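Local coordinates for protein catechol 1,2-dioxygenase (Acinetobacter sp., PDB 1DMH) that catalyses intradiol cleavage of catechol by molecular oxygen to cis,cis-muconate, using one ferric ion per subunit of a homodimer, at residues 68-73 / 206-211; 107-112 / 162-167; 238-243 / 254-259. All blocks are in the same frame, centred on the assembly; numbering follows the deposited sequence.

Contact 1 of 3, residues 68-73 / 206-211; sequences NQEAGL and GPTQQL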
loop_
_atom_site.group_PDB
_atom_site.type_symbol
_atom_site.label_atom_id
_atom_site.label_comp_id
_atom_site.label_asym_id
_atom_site.label_seq_id
_atom_site.Cartn_x
_atom_site.Cartn_y
_atom_site.Cartn_z
ATOM N N ASN A 68 -8.840 1.379 3.185
ATOM C CA ASN A 68 -9.634 0.593 4.125
ATOM C C ASN A 68 -8.869 0.262 5.398
ATOM O O ASN A 68 -9.327 -0.550 6.206
ATOM C CB ASN A 68 -10.101 -0.722 3.491
ATOM C CG ASN A 68 -11.173 -0.515 2.466
ATOM O OD1 ASN A 68 -10.924 -0.047 1.353
ATOM N ND2 ASN A 68 -12.381 -0.841 2.837
ATOM N N GLN A 69 -7.711 0.881 5.568
ATOM C CA GLN A 69 -6.882 0.639 6.735
ATOM C C GLN A 69 -6.672 -0.848 6.982
ATOM O O GLN A 69 -6.740 -1.293 8.124
ATOM C CB GLN A 69 -7.523 1.267 7.969
ATOM C CG GLN A 69 -7.626 2.767 7.875
ATOM C CD GLN A 69 -6.270 3.405 7.832
ATOM O OE1 GLN A 69 -5.960 4.199 6.926
ATOM N NE2 GLN A 69 -5.430 3.062 8.816
ATOM N N GLU A 70 -6.434 -1.621 5.927
ATOM C CA GLU A 70 -6.230 -3.054 6.108
ATOM C C GLU A 70 -4.829 -3.579 5.898
ATOM O O GLU A 70 -4.669 -4.774 5.810
ATOM C CB GLU A 70 -7.182 -3.881 5.220
ATOM C CG GLU A 70 -8.598 -3.979 5.764
ATOM C CD GLU A 70 -9.483 -4.946 4.967
ATOM O OE1 GLU A 70 -8.950 -5.717 4.156
ATOM O OE2 GLU A 70 -10.720 -4.952 5.165
ATOM N N ALA A 71 -3.819 -2.722 5.816
ATOM C CA ALA A 71 -2.459 -3.222 5.622
ATOM C C ALA A 71 -2.026 -4.154 6.786
ATOM O O ALA A 71 -1.275 -5.112 6.571
ATOM C CB ALA A 71 -1.475 -2.050 5.479
ATOM N N GLY A 72 -2.521 -3.880 8.001
ATOM C CA GLY A 72 -2.185 -4.689 9.171
ATOM C C GLY A 72 -2.999 -5.967 9.271
ATOM O O GLY A 72 -2.774 -6.792 10.163
ATOM N N LEU A 73 -3.947 -6.131 8.348
ATOM C CA LEU A 73 -4.784 -7.330 8.297
ATOM C C LEU A 73 -4.202 -8.209 7.168
ATOM O O LEU A 73 -4.107 -9.442 7.287
ATOM C CB LEU A 73 -6.230 -6.930 8.001
ATOM C CG LEU A 73 -7.274 -8.033 8.111
ATOM C CD1 LEU A 73 -7.328 -8.559 9.566
ATOM C CD2 LEU A 73 -8.639 -7.459 7.684
ATOM N N GLY A 206 -13.726 -6.505 1.720
ATOM C CA GLY A 206 -12.510 -5.729 1.891
ATOM C C GLY A 206 -11.367 -6.204 1.014
ATOM O O GLY A 206 -11.422 -7.311 0.469
ATOM N N PRO A 207 -10.331 -5.372 0.815
ATOM C CA PRO A 207 -9.187 -5.767 -0.018
ATOM C C PRO A 207 -8.415 -7.039 0.439
ATOM O O PRO A 207 -7.880 -7.778 -0.388
ATOM C CB PRO A 207 -8.315 -4.497 -0.012
ATOM C CG PRO A 207 -8.698 -3.815 1.315
ATOM C CD PRO A 207 -10.185 -3.970 1.255
ATOM N N THR A 208 -8.350 -7.291 1.739
ATOM C CA THR A 208 -7.611 -8.462 2.197
ATOM C C THR A 208 -8.318 -9.722 1.693
ATOM O O THR A 208 -7.695 -10.613 1.107
ATOM C CB THR A 208 -7.474 -8.497 3.759
ATOM O OG1 THR A 208 -6.762 -7.334 4.203
ATOM C CG2 THR A 208 -6.698 -9.730 4.206
ATOM N N GLN A 209 -9.627 -9.792 1.899
ATOM C CA GLN A 209 -10.349 -10.959 1.449
ATOM C C GLN A 209 -10.323 -11.063 -0.067
ATOM O O GLN A 209 -10.243 -12.172 -0.622
ATOM C CB GLN A 209 -11.783 -10.924 1.948
ATOM C CG GLN A 209 -12.516 -12.226 1.668
ATOM C CD GLN A 209 -11.821 -13.407 2.305
ATOM O OE1 GLN A 209 -11.341 -14.304 1.612
ATOM N NE2 GLN A 209 -11.752 -13.409 3.626
ATOM N N GLN A 210 -10.416 -9.925 -0.751
ATOM C CA GLN A 210 -10.349 -9.943 -2.206
ATOM C C GLN A 210 -9.045 -10.587 -2.683
ATOM O O GLN A 210 -9.066 -11.415 -3.592
ATOM C CB GLN A 210 -10.439 -8.530 -2.774
ATOM C CG GLN A 210 -11.744 -7.839 -2.424
ATOM C CD GLN A 210 -12.963 -8.560 -2.995
ATOM O OE1 GLN A 210 -14.106 -8.339 -2.548
ATOM N NE2 GLN A 210 -12.730 -9.416 -4.006
ATOM N N LEU A 211 -7.913 -10.220 -2.086
ATOM C CA LEU A 211 -6.656 -10.816 -2.501
ATOM C C LEU A 211 -6.637 -12.316 -2.133
ATOM O O LEU A 211 -6.266 -13.161 -2.966
ATOM C CB LEU A 211 -5.470 -10.119 -1.833
ATOM C CG LEU A 211 -4.202 -10.045 -2.689
ATOM C CD1 LEU A 211 -3.032 -9.632 -1.821
ATOM C CD2 LEU A 211 -3.919 -11.345 -3.364
HETATM O O HOH W 1 -10.906 -7.890 3.779
#
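Asn68, just past the end of helix 52-67, lays its side chain obliquely against the ring of Pro207, CG lying 3.8 Å from Pro207 CD. Gln69 follows with positive phi as the C-prime residue of a Schellman motif, which turns the chain so that Glu70 faces residues 206-211. With CG anti to its carbonyl carbon (chi1 -78°) and an extended chain beyond, Glu70 carries OE1 to the start of helix 207-214. There OE1 accepts from Thr208 N at 2.9 Å, met nearly along the C-O axis (154° at the hydrogen), and from Thr208 OG1 at 2.7 Å, which comes from above the carboxylate plane. Water 1 donates to the same OE1 and accepts from Gln209 N, one residue further into the helix. Such a concentration of donors would favour the charged carboxylate. Ala71 N, next, bonds to Asn63 OD1 of the second subunit. Leu73, CG anti to its backbone N, flanks Thr208 OG1 through CB at 3.9 Å and touches the bound 4-methylcatechol. A carboxylate from a distant segment thus binds the N-terminal turn of a helix whose N-cap is Gly206, joining the helical zipper domain to the catalytic domain.

Contact 2 of 3, residues 107-112 / 162-167; sequences GPLYVA and GFYSHF. With FE (Fe (III) ion), chain C; MCT (4-methylcatechol), chain D.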
loop_
_atom_site.group_PDB
_atom_site.type_symbol
_atom_site.label_atom_id
_atom_site.label_comp_id
_atom_site.label_asym_id
_atom_site.label_seq_id
_atom_site.Cartn_x
_atom_site.Cartn_y
_atom_site.Cartn_z
ATOM N N GLY A 107 -1.356 -9.373 16.274
ATOM C CA GLY A 107 -2.576 -9.041 15.549
ATOM C C GLY A 107 -2.680 -7.520 15.571
ATOM O O GLY A 107 -1.985 -6.864 16.354
ATOM N N PRO A 108 -3.536 -6.914 14.738
ATOM C CA PRO A 108 -3.652 -5.450 14.713
ATOM C C PRO A 108 -4.716 -4.775 15.601
ATOM O O PRO A 108 -4.953 -3.570 15.468
ATOM C CB PRO A 108 -3.907 -5.199 13.232
ATOM C CG PRO A 108 -4.943 -6.325 12.948
ATOM C CD PRO A 108 -4.367 -7.533 13.675
ATOM N N LEU A 109 -5.312 -5.524 16.524
ATOM C CA LEU A 109 -6.418 -4.991 17.320
ATOM C C LEU A 109 -6.207 -4.675 18.783
ATOM O O LEU A 109 -7.186 -4.545 19.525
ATOM C CB LEU A 109 -7.617 -5.938 17.174
ATOM C CG LEU A 109 -7.841 -6.292 15.701
ATOM C CD1 LEU A 109 -8.796 -7.462 15.541
ATOM C CD2 LEU A 109 -8.329 -5.070 14.991
ATOM N N TYR A 110 -4.953 -4.554 19.216
ATOM C CA TYR A 110 -4.676 -4.176 20.595
ATOM C C TYR A 110 -5.060 -2.701 20.760
ATOM O O TYR A 110 -4.932 -1.908 19.823
ATOM C CB TYR A 110 -3.190 -4.313 20.906
ATOM C CG TYR A 110 -2.825 -3.798 22.284
ATOM C CD1 TYR A 110 -3.211 -4.491 23.438
ATOM C CD2 TYR A 110 -2.096 -2.605 22.433
ATOM C CE1 TYR A 110 -2.878 -4.019 24.696
ATOM C CE2 TYR A 110 -1.750 -2.115 23.703
ATOM C CZ TYR A 110 -2.140 -2.827 24.820
ATOM O OH TYR A 110 -1.770 -2.376 26.064
ATOM N N VAL A 111 -5.554 -2.343 21.936
ATOM C CA VAL A 111 -5.917 -0.946 22.229
ATOM C C VAL A 111 -5.319 -0.646 23.597
ATOM O O VAL A 111 -5.536 -1.402 24.554
ATOM C CB VAL A 111 -7.447 -0.704 22.321
ATOM C CG1 VAL A 111 -7.688 0.761 22.683
ATOM C CG2 VAL A 111 -8.146 -1.053 20.997
ATOM N N ALA A 112 -4.556 0.440 23.689
ATOM C CA ALA A 112 -3.924 0.792 24.953
ATOM C C ALA A 112 -4.863 1.566 25.885
ATOM O O ALA A 112 -5.734 2.304 25.410
ATOM C CB ALA A 112 -2.664 1.601 24.681
ATOM N N GLY A 162 -17.541 -12.106 16.456
ATOM C CA GLY A 162 -16.188 -11.933 15.957
ATOM C C GLY A 162 -15.709 -10.486 15.924
ATOM O O GLY A 162 -14.711 -10.177 15.276
ATOM N N PHE A 163 -16.403 -9.591 16.621
ATOM C CA PHE A 163 -16.005 -8.185 16.650
ATOM C C PHE A 163 -15.370 -7.770 17.975
ATOM O O PHE A 163 -15.758 -8.248 19.046
ATOM C CB PHE A 163 -17.216 -7.288 16.383
ATOM C CG PHE A 163 -17.828 -7.511 15.054
ATOM C CD1 PHE A 163 -17.034 -7.875 13.968
ATOM C CD2 PHE A 163 -19.191 -7.383 14.879
ATOM C CE1 PHE A 163 -17.594 -8.121 12.712
ATOM C CE2 PHE A 163 -19.767 -7.625 13.639
ATOM C CZ PHE A 163 -18.959 -7.998 12.545
ATOM N N TYR A 164 -14.400 -6.864 17.867
ATOM C CA TYR A 164 -13.674 -6.317 19.006
ATOM C C TYR A 164 -14.152 -4.904 19.276
ATOM O O TYR A 164 -14.567 -4.197 18.347
ATOM C CB TYR A 164 -12.171 -6.213 18.715
ATOM C CG TYR A 164 -11.400 -7.516 18.630
ATOM C CD1 TYR A 164 -11.484 -8.356 17.505
ATOM C CD2 TYR A 164 -10.553 -7.892 19.670
ATOM C CE1 TYR A 164 -10.730 -9.537 17.436
ATOM C CE2 TYR A 164 -9.810 -9.044 19.615
ATOM C CZ TYR A 164 -9.902 -9.860 18.506
ATOM O OH TYR A 164 -9.176 -11.011 18.512
ATOM N N SER A 165 -14.073 -4.479 20.536
ATOM C CA SER A 165 -14.443 -3.118 20.870
ATOM C C SER A 165 -13.417 -2.220 20.165
ATOM O O SER A 165 -12.260 -2.624 19.965
ATOM C CB SER A 165 -14.436 -2.896 22.400
ATOM O OG SER A 165 -13.190 -3.146 23.003
ATOM N N HIS A 166 -13.862 -1.024 19.770
ATOM C CA HIS A 166 -13.043 -0.038 19.072
ATOM C C HIS A 166 -12.836 -0.382 17.590
ATOM O O HIS A 166 -12.295 0.419 16.838
ATOM C CB HIS A 166 -11.713 0.151 19.802
ATOM C CG HIS A 166 -11.880 0.616 21.214
ATOM N ND1 HIS A 166 -12.287 1.894 21.535
ATOM C CD2 HIS A 166 -11.816 -0.058 22.388
ATOM C CE1 HIS A 166 -12.467 1.985 22.842
ATOM N NE2 HIS A 166 -12.188 0.815 23.384
ATOM N N PHE A 167 -13.267 -1.566 17.167
ATOM C CA PHE A 167 -13.149 -1.969 15.758
ATOM C C PHE A 167 -14.417 -2.701 15.342
ATOM O O PHE A 167 -14.392 -3.508 14.415
ATOM C CB PHE A 167 -11.957 -2.907 15.510
ATOM C CG PHE A 167 -10.647 -2.347 15.944
ATOM C CD1 PHE A 167 -9.913 -1.533 15.089
ATOM C CD2 PHE A 167 -10.153 -2.601 17.225
ATOM C CE1 PHE A 167 -8.704 -0.971 15.496
ATOM C CE2 PHE A 167 -8.942 -2.044 17.643
ATOM C CZ PHE A 167 -8.217 -1.226 16.776
HETATM FE FE FE C . -7.640 -11.593 17.518
HETATM C C1 MCT D . -5.884 -10.784 12.838
HETATM C C2 MCT D . -5.409 -11.042 14.135
HETATM C C3 MCT D . -6.346 -11.115 15.187
HETATM O O3 MCT D . -5.898 -11.368 16.458
HETATM C C4 MCT D . -7.702 -10.941 14.972
HETATM O O4 MCT D . -8.570 -11.028 16.032
HETATM C C5 MCT D . -8.189 -10.689 13.716
HETATM C C6 MCT D . -7.223 -10.607 12.590
HETATM C C MCT D . -4.880 -10.695 11.673
HETATM O O HOH W 2 -6.649 -9.833 15.918
#
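Residues 164-167 form a type II beta turn, closed by Phe167 N to Tyr164 O at 3.2 Å, that brings two aromatic rings up against residues 107-112, which bend at Pro108-Leu109 and extend from Tyr110 into the weakly bonded strand 111-112. Leu109 forks between them. Its CD2 sits over the centre of one Phe167 face, 3.7 Å from the ring centroid, while CD1 lies over a Tyr164 face near the rim, 3.4 Å from Tyr164 CE1; both are CH-pi contacts. Val111 adds CG2 against Phe167 CE2 at 3.6 Å and, more loosely, His166 CB. The leucine thus backs the phenolate ligand: Tyr164 OH binds the iron at 1.9 Å, beside the chelating MCT O3 and O4. His224 and His226 supply the remaining ligands seen here. Leu109 CD1 also approaches MCT O4 at 3.6 Å, and Pro108 CD meets the substrate ring at MCT C1. Gly107, at positive phi, brings its CA to 3.7 Å from MCT C2. Arg179 of strand 179-183 donates to the Leu109 and Ser165 carbonyls, tying both segments to the main sheet, while Leu309 of strand 309-310, which pairs with strand 111-112, packs on Val111, His166 and Phe167.

Contact 3 of 3, residues 238-243 / 254-259; sequences TTQINV and AYATRE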
loop_
_atom_site.group_PDB
_atom_site.type_symbol
_atom_site.label_atom_id
_atom_site.label_comp_id
_atom_site.label_asym_id
_atom_site.label_seq_id
_atom_site.Cartn_x
_atom_site.Cartn_y
_atom_site.Cartn_z
ATOM N N THR A 238 4.129 -11.963 24.216
ATOM C CA THR A 238 2.971 -11.723 23.368
ATOM C C THR A 238 2.533 -13.112 22.921
ATOM O O THR A 238 3.337 -13.861 22.367
ATOM C CB THR A 238 3.310 -10.895 22.103
ATOM O OG1 THR A 238 3.724 -9.586 22.503
ATOM C CG2 THR A 238 2.082 -10.790 21.150
ATOM N N THR A 239 1.279 -13.482 23.166
ATOM C CA THR A 239 0.848 -14.797 22.750
ATOM C C THR A 239 -0.680 -14.830 22.691
ATOM O O THR A 239 -1.338 -13.797 22.801
ATOM C CB THR A 239 1.410 -15.904 23.731
ATOM O OG1 THR A 239 1.198 -17.198 23.158
ATOM C CG2 THR A 239 0.708 -15.864 25.083
ATOM N N GLN A 240 -1.252 -16.003 22.473
ATOM C CA GLN A 240 -2.708 -16.085 22.456
ATOM C C GLN A 240 -3.068 -17.537 22.688
ATOM O O GLN A 240 -2.195 -18.411 22.607
ATOM C CB GLN A 240 -3.265 -15.654 21.106
ATOM C CG GLN A 240 -3.267 -16.788 20.124
ATOM C CD GLN A 240 -3.843 -16.449 18.755
ATOM O OE1 GLN A 240 -4.163 -17.372 17.976
ATOM N NE2 GLN A 240 -3.961 -15.157 18.436
ATOM N N ILE A 241 -4.325 -17.797 23.024
ATOM C CA ILE A 241 -4.757 -19.184 23.163
ATOM C C ILE A 241 -5.913 -19.408 22.213
ATOM O O ILE A 241 -6.676 -18.492 21.925
ATOM C CB ILE A 241 -5.156 -19.577 24.610
ATOM C CG1 ILE A 241 -6.191 -18.615 25.188
ATOM C CG2 ILE A 241 -3.897 -19.666 25.448
ATOM C CD1 ILE A 241 -6.620 -18.942 26.628
ATOM N N ASN A 242 -5.978 -20.629 21.700
ATOM C CA ASN A 242 -6.995 -21.071 20.758
ATOM C C ASN A 242 -7.991 -21.944 21.480
ATOM O O ASN A 242 -7.603 -22.814 22.263
ATOM C CB ASN A 242 -6.350 -21.914 19.662
ATOM C CG ASN A 242 -5.622 -21.095 18.689
ATOM O OD1 ASN A 242 -6.243 -20.458 17.849
ATOM N ND2 ASN A 242 -4.290 -21.054 18.797
ATOM N N VAL A 243 -9.270 -21.727 21.214
ATOM C CA VAL A 243 -10.290 -22.553 21.852
ATOM C C VAL A 243 -10.283 -23.907 21.120
ATOM O O VAL A 243 -10.491 -23.978 19.897
ATOM C CB VAL A 243 -11.685 -21.869 21.771
ATOM C CG1 VAL A 243 -12.749 -22.778 22.355
ATOM C CG2 VAL A 243 -11.644 -20.527 22.518
ATOM N N ALA A 254 -4.090 -16.420 9.480
ATOM C CA ALA A 254 -2.957 -15.633 9.976
ATOM C C ALA A 254 -1.830 -16.517 10.504
ATOM O O ALA A 254 -0.854 -16.008 11.065
ATOM C CB ALA A 254 -3.422 -14.673 11.071
ATOM N N TYR A 255 -1.976 -17.832 10.354
ATOM C CA TYR A 255 -0.937 -18.795 10.766
ATOM C C TYR A 255 -0.368 -18.581 12.180
ATOM O O TYR A 255 0.831 -18.747 12.421
ATOM C CB TYR A 255 0.216 -18.732 9.767
ATOM C CG TYR A 255 -0.235 -18.839 8.341
ATOM C CD1 TYR A 255 -0.610 -20.070 7.814
ATOM C CD2 TYR A 255 -0.296 -17.707 7.507
ATOM C CE1 TYR A 255 -1.032 -20.191 6.486
ATOM C CE2 TYR A 255 -0.719 -17.817 6.170
ATOM C CZ TYR A 255 -1.082 -19.070 5.679
ATOM O OH TYR A 255 -1.495 -19.236 4.385
ATOM N N ALA A 256 -1.231 -18.249 13.126
ATOM C CA ALA A 256 -0.756 -17.976 14.467
ATOM C C ALA A 256 -0.881 -19.114 15.458
ATOM O O ALA A 256 -0.292 -19.060 16.529
ATOM C CB ALA A 256 -1.475 -16.757 15.009
ATOM N N THR A 257 -1.645 -20.141 15.137
ATOM C CA THR A 257 -1.802 -21.220 16.099
ATOM C C THR A 257 -0.532 -22.054 16.273
ATOM O O THR A 257 0.209 -22.309 15.318
ATOM C CB THR A 257 -3.034 -22.079 15.732
ATOM O OG1 THR A 257 -2.892 -22.561 14.405
ATOM C CG2 THR A 257 -4.290 -21.223 15.751
ATOM N N ARG A 258 -0.268 -22.437 17.523
ATOM C CA ARG A 258 0.901 -23.226 17.896
ATOM C C ARG A 258 0.564 -24.276 18.910
ATOM O O ARG A 258 -0.335 -24.089 19.725
ATOM C CB ARG A 258 1.954 -22.376 18.571
ATOM C CG ARG A 258 2.508 -21.294 17.747
ATOM C CD ARG A 258 3.839 -21.042 18.316
ATOM N NE ARG A 258 4.615 -20.189 17.451
ATOM C CZ ARG A 258 5.928 -20.048 17.561
ATOM N NH1 ARG A 258 6.587 -20.712 18.503
ATOM N NH2 ARG A 258 6.568 -19.239 16.723
ATOM N N GLU A 259 1.330 -25.361 18.892
ATOM C CA GLU A 259 1.133 -26.433 19.858
ATOM C C GLU A 259 1.444 -25.853 21.220
ATOM O O GLU A 259 2.439 -25.144 21.387
ATOM C CB GLU A 259 2.078 -27.601 19.588
ATOM C CG GLU A 259 1.735 -28.371 18.342
ATOM C CD GLU A 259 2.694 -29.527 18.129
ATOM O OE1 GLU A 259 2.807 -30.367 19.071
ATOM O OE2 GLU A 259 3.329 -29.594 17.033
#
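Strand 237-243 belongs to the large mixed beta-sheet of the intradiol dioxygenase fold, running beside strand 220-230, which carries the iron-binding histidines; the loop leading back to strand 262-268 folds over it at residues 254-259. The packing is tight at one point. Thr257 and Asn242 cross at about a right angle, and the Thr257 methyl straddles the amide group, CG2 lying 3.0 Å from Asn242 OD1 and 3.2 Å from Asn242 CG, short enough to suggest strain. This methyl faces the strand because Thr257 OG1 takes the crowded position between its backbone N and carbonyl carbon (chi1 56°), where it is held by Thr249 O. Elsewhere the fit is loose. Gln240, whose chain is extended beyond CG, brings OE1 only to 4.1 Å from Ala256 CB, and that oxygen has its weak hydrogen bond with Arg221 of the substrate pocket instead. Gln240 also packs on His224, and its side chain stands about 5 Å from the iron at nearest atoms, making it a second-shell neighbour of the metal site. On the more exposed side, Arg258 reaches away to a salt bridge with Asp89. Asn242 ND2, buried by this contact, has no polar partner in the model and meets Thr257 CG2 at 3.1 Å.

How the contacts relate
From the N terminus, the chain leaves the zipper helix 52-67 and enters contact 1, whose second half arrives only at 206-211, closing a long loop that ties the helical region to the catalytic domain. Within that loop, contact 2 closes a shorter one, 107-112 with 162-167. The two touch directly, Gly72 O lying 3.6 Å from Pro108 CG, although their centres are 15 Å apart. Contact 3 opens after both are complete and spans a short connection between sheet strands. It touches neither of the others; its centre is 16 Å from that of contact 2. Contacts 1 and 2 line the catalytic pocket, and contact 3 lies in the shell behind it.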